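Local coordinates for HD domain-containing protein (Aquifex aeolicus, PDB 2HEK) that probably acts as a metal-dependent dGTPase of the HD family, binding zinc and, at sites distant from the metal, GDP, at residues A[53-58]-A[83-88]. Numbering follows the deposited sequence.
Sequences EHSLGV and LHDLGH. With ZN (zinc ion), chain D.
The zinc site of an HD domain brings His54, on helix 51-69, against Asp85, in the loop after helix 74-82. Imidazole suits the helix position because one nitrogen can take the metal while the other is held from behind: NE2 of His54 binds zinc at 2.3 Å, and ND1 is hydrogen-bonded to Asp164, which fixes the ring's rotation. With CG anti to the backbone N (chi1 171°), the ring is placed with NE2 at the zinc and CD2 at the Asp85 carboxylate, and Val58 CG2 of the next helical turn packs over one face near the rim. At the ring's edge and in its plane, Asp85 OD2 lies 3.3 Å from His54 CD2, the carboxylate turned 48° from the ring. A carboxylate suits this place because its oxygens divide the work: OD1 faces the zinc at a long 2.8 Å, completing the metal site with His54 and Asp161, while OD2 forms a salt bridge with Arg51. His54, His84, Asp85 and Asp161 fit the H...HD...D pattern that names the family. His84 ND1 is hydrogen-bonded to a zinc-bound water, which donates to Asp85 OD1 at 2.9 Å. With an alanine at Asp85, the zinc would probably lose one carboxylate neighbour, Arg51 its salt-bridge mate and this water its carboxylate acceptor. A second water, between helix and loop, donates to Ser55 OG at 2.8 Å and accepts from Asp85 N, a buried link that suits a small hydroxyl, itself bonded to Arg51 O.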
ATOM      1  N   GLU A  53       4.594  20.852  -7.135  1.00 24.11           N
ATOM      2  CA  GLU A  53       3.870  19.583  -7.229  1.00 23.73           C
ATOM      3  C   GLU A  53       2.519  19.641  -6.565  1.00 21.07           C
ATOM      4  O   GLU A  53       1.562  19.011  -7.045  1.00 23.48           O
ATOM      5  CB  GLU A  53       4.672  18.422  -6.622  1.00 26.71           C
ATOM      6  CG  GLU A  53       6.098  18.259  -7.187  1.00 29.88           C
ATOM      7  CD  GLU A  53       7.146  19.013  -6.371  1.00 32.21           C
ATOM      8  OE1 GLU A  53       7.438  18.606  -5.206  1.00 31.26           O
ATOM      9  OE2 GLU A  53       7.680  20.004  -6.916  1.00 35.38           O
ATOM     10  N   HIS A  54       2.447  20.309  -5.412  1.00 23.17           N
ATOM     11  CA  HIS A  54       1.163  20.531  -4.725  1.00 26.73           C
ATOM     12  C   HIS A  54       0.134  21.196  -5.683  1.00 25.79           C
ATOM     13  O   HIS A  54      -1.012  20.750  -5.789  1.00 22.76           O
ATOM     14  CB  HIS A  54       1.356  21.399  -3.462  1.00 23.21           C
ATOM     15  CG  HIS A  54       0.069  21.835  -2.832  1.00 24.83           C
ATOM     16  ND1 HIS A  54      -0.922  20.940  -2.469  1.00 23.81           N
ATOM     17  CD2 HIS A  54      -0.388  23.070  -2.489  1.00 24.23           C
ATOM     18  CE1 HIS A  54      -1.937  21.609  -1.945  1.00 25.88           C
ATOM     19  NE2 HIS A  54      -1.636  22.900  -1.948  1.00 23.18           N
ATOM     20  N   SER A  55       0.549  22.238  -6.402  1.00 28.04           N
ATOM     21  CA  SER A  55      -0.373  22.931  -7.342  1.00 25.99           C
ATOM     22  C   SER A  55      -0.883  22.022  -8.460  1.00 25.75           C
ATOM     23  O   SER A  55      -2.062  22.103  -8.815  1.00 26.53           O
ATOM     24  CB  SER A  55       0.291  24.181  -7.942  1.00 29.29           C
ATOM     25  OG  SER A  55       0.612  25.105  -6.910  1.00 27.16           O
ATOM     26  N   LEU A  56      -0.029  21.130  -8.979  1.00 23.79           N
ATOM     27  CA  LEU A  56      -0.443  20.127  -9.988  1.00 23.51           C
ATOM     28  C   LEU A  56      -1.433  19.169  -9.378  1.00 22.23           C
ATOM     29  O   LEU A  56      -2.404  18.775 -10.006  1.00 25.20           O
ATOM     30  CB  LEU A  56       0.785  19.321 -10.500  1.00 27.00           C
ATOM     31  CG  LEU A  56       1.872  20.039 -11.318  1.00 29.78           C
ATOM     32  CD1 LEU A  56       2.889  19.066 -11.924  1.00 34.18           C
ATOM     33  CD2 LEU A  56       1.209  20.784 -12.435  1.00 34.21           C
ATOM     34  N   GLY A  57      -1.191  18.805  -8.123  1.00 23.98           N
ATOM     35  CA  GLY A  57      -2.100  17.920  -7.380  1.00 23.52           C
ATOM     36  C   GLY A  57      -3.444  18.576  -7.130  1.00 24.74           C
ATOM     37  O   GLY A  57      -4.491  17.939  -7.264  1.00 25.39           O
ATOM     38  N   VAL A  58      -3.435  19.859  -6.767  1.00 25.67           N
ATOM     39  CA  VAL A  58      -4.728  20.594  -6.598  1.00 24.26           C
ATOM     40  C   VAL A  58      -5.543  20.633  -7.915  1.00 24.76           C
ATOM     41  O   VAL A  58      -6.756  20.342  -7.942  1.00 26.99           O
ATOM     42  CB  VAL A  58      -4.504  22.005  -6.034  1.00 21.80           C
ATOM     43  CG1 VAL A  58      -5.854  22.749  -5.916  1.00 24.47           C
ATOM     44  CG2 VAL A  58      -3.844  21.937  -4.645  1.00 20.48           C
ATOM     45  N   LEU A  83      -3.609  27.771  -9.850  1.00 26.36           N
ATOM     46  CA  LEU A  83      -2.882  29.015  -9.572  1.00 28.08           C
ATOM     47  C   LEU A  83      -3.005  29.464  -8.126  1.00 28.32           C
ATOM     48  O   LEU A  83      -2.514  30.526  -7.750  1.00 29.79           O
ATOM     49  CB  LEU A  83      -3.378  30.118 -10.527  1.00 29.88           C
ATOM     50  CG  LEU A  83      -3.285  29.729 -12.015  1.00 32.96           C
ATOM     51  CD1 LEU A  83      -3.847  30.837 -12.877  1.00 34.48           C
ATOM     52  CD2 LEU A  83      -1.835  29.434 -12.434  1.00 32.56           C
ATOM     53  N   HIS A  84      -3.659  28.633  -7.313  1.00 28.79           N
ATOM     54  CA  HIS A  84      -3.975  28.976  -5.931  1.00 32.10           C
ATOM     55  C   HIS A  84      -2.786  29.401  -5.092  1.00 31.39           C
ATOM     56  O   HIS A  84      -2.939  30.195  -4.191  1.00 31.97           O
ATOM     57  CB  HIS A  84      -4.665  27.805  -5.234  1.00 35.00           C
ATOM     58  CG  HIS A  84      -5.263  28.172  -3.908  1.00 40.51           C
ATOM     59  ND1 HIS A  84      -4.681  27.825  -2.707  1.00 45.57           N
ATOM     60  CD2 HIS A  84      -6.384  28.865  -3.595  1.00 41.01           C
ATOM     61  CE1 HIS A  84      -5.420  28.284  -1.709  1.00 45.22           C
ATOM     62  NE2 HIS A  84      -6.461  28.916  -2.221  1.00 45.29           N
ATOM     63  N   ASP A  85      -1.608  28.839  -5.361  1.00 33.47           N
ATOM     64  CA  ASP A  85      -0.385  29.128  -4.612  1.00 32.63           C
ATOM     65  C   ASP A  85       0.567  30.192  -5.219  1.00 32.51           C
ATOM     66  O   ASP A  85       1.664  30.408  -4.684  1.00 33.43           O
ATOM     67  CB  ASP A  85       0.423  27.817  -4.464  1.00 35.80           C
ATOM     68  CG  ASP A  85       0.027  26.986  -3.251  1.00 39.76           C
ATOM     69  OD1 ASP A  85      -1.037  27.195  -2.640  1.00 41.80           O
ATOM     70  OD2 ASP A  85       0.818  26.095  -2.885  1.00 44.98           O
ATOM     71  N   LEU A  86       0.190  30.852  -6.308  1.00 32.16           N
ATOM     72  CA  LEU A  86       1.130  31.772  -6.982  1.00 34.19           C
ATOM     73  C   LEU A  86       1.682  32.861  -6.069  1.00 35.68           C
ATOM     74  O   LEU A  86       2.832  33.293  -6.225  1.00 35.91           O
ATOM     75  CB  LEU A  86       0.499  32.418  -8.203  1.00 34.30           C
ATOM     76  CG  LEU A  86       0.245  31.588  -9.460  1.00 34.97           C
ATOM     77  CD1 LEU A  86      -0.462  32.491 -10.483  1.00 32.06           C
ATOM     78  CD2 LEU A  86       1.548  31.108 -10.048  1.00 34.40           C
ATOM     79  N   GLY A  87       0.874  33.293  -5.107  1.00 35.07           N
ATOM     80  CA  GLY A  87       1.254  34.354  -4.203  1.00 36.36           C
ATOM     81  C   GLY A  87       1.857  33.902  -2.862  1.00 37.54           C
ATOM     82  O   GLY A  87       1.985  34.712  -1.954  1.00 39.38           O
ATOM     83  N   HIS A  88       2.223  32.621  -2.729  1.00 34.85           N
ATOM     84  CA  HIS A  88       2.780  32.132  -1.462  1.00 36.50           C
ATOM     85  C   HIS A  88       4.246  32.525  -1.281  1.00 36.43           C
ATOM     86  O   HIS A  88       5.063  32.352  -2.181  1.00 38.16           O
ATOM     87  CB  HIS A  88       2.596  30.611  -1.343  1.00 42.54           C
ATOM     88  CG  HIS A  88       2.430  30.197   0.129  1.00 48.61           C
ATOM     89  ND1 HIS A  88       1.219  29.800   0.650  1.00 50.68           N
ATOM     90  CD2 HIS A  88       3.308  30.191   1.168  1.00 53.57           C
ATOM     91  CE1 HIS A  88       1.365  29.520   1.938  1.00 55.50           C
ATOM     92  NE2 HIS A  88       2.624  29.753   2.280  1.00 55.93           N
TER
HETATM   93 ZN    ZN D 602      -2.324  24.991  -1.382  0.50 59.51          ZN
HETATM   94  O   HOH W   1      -0.237  27.670  -7.746  1.00 33.69           O
HETATM   95  O   HOH W   2      -3.023  25.335  -3.544  1.00 58.17           O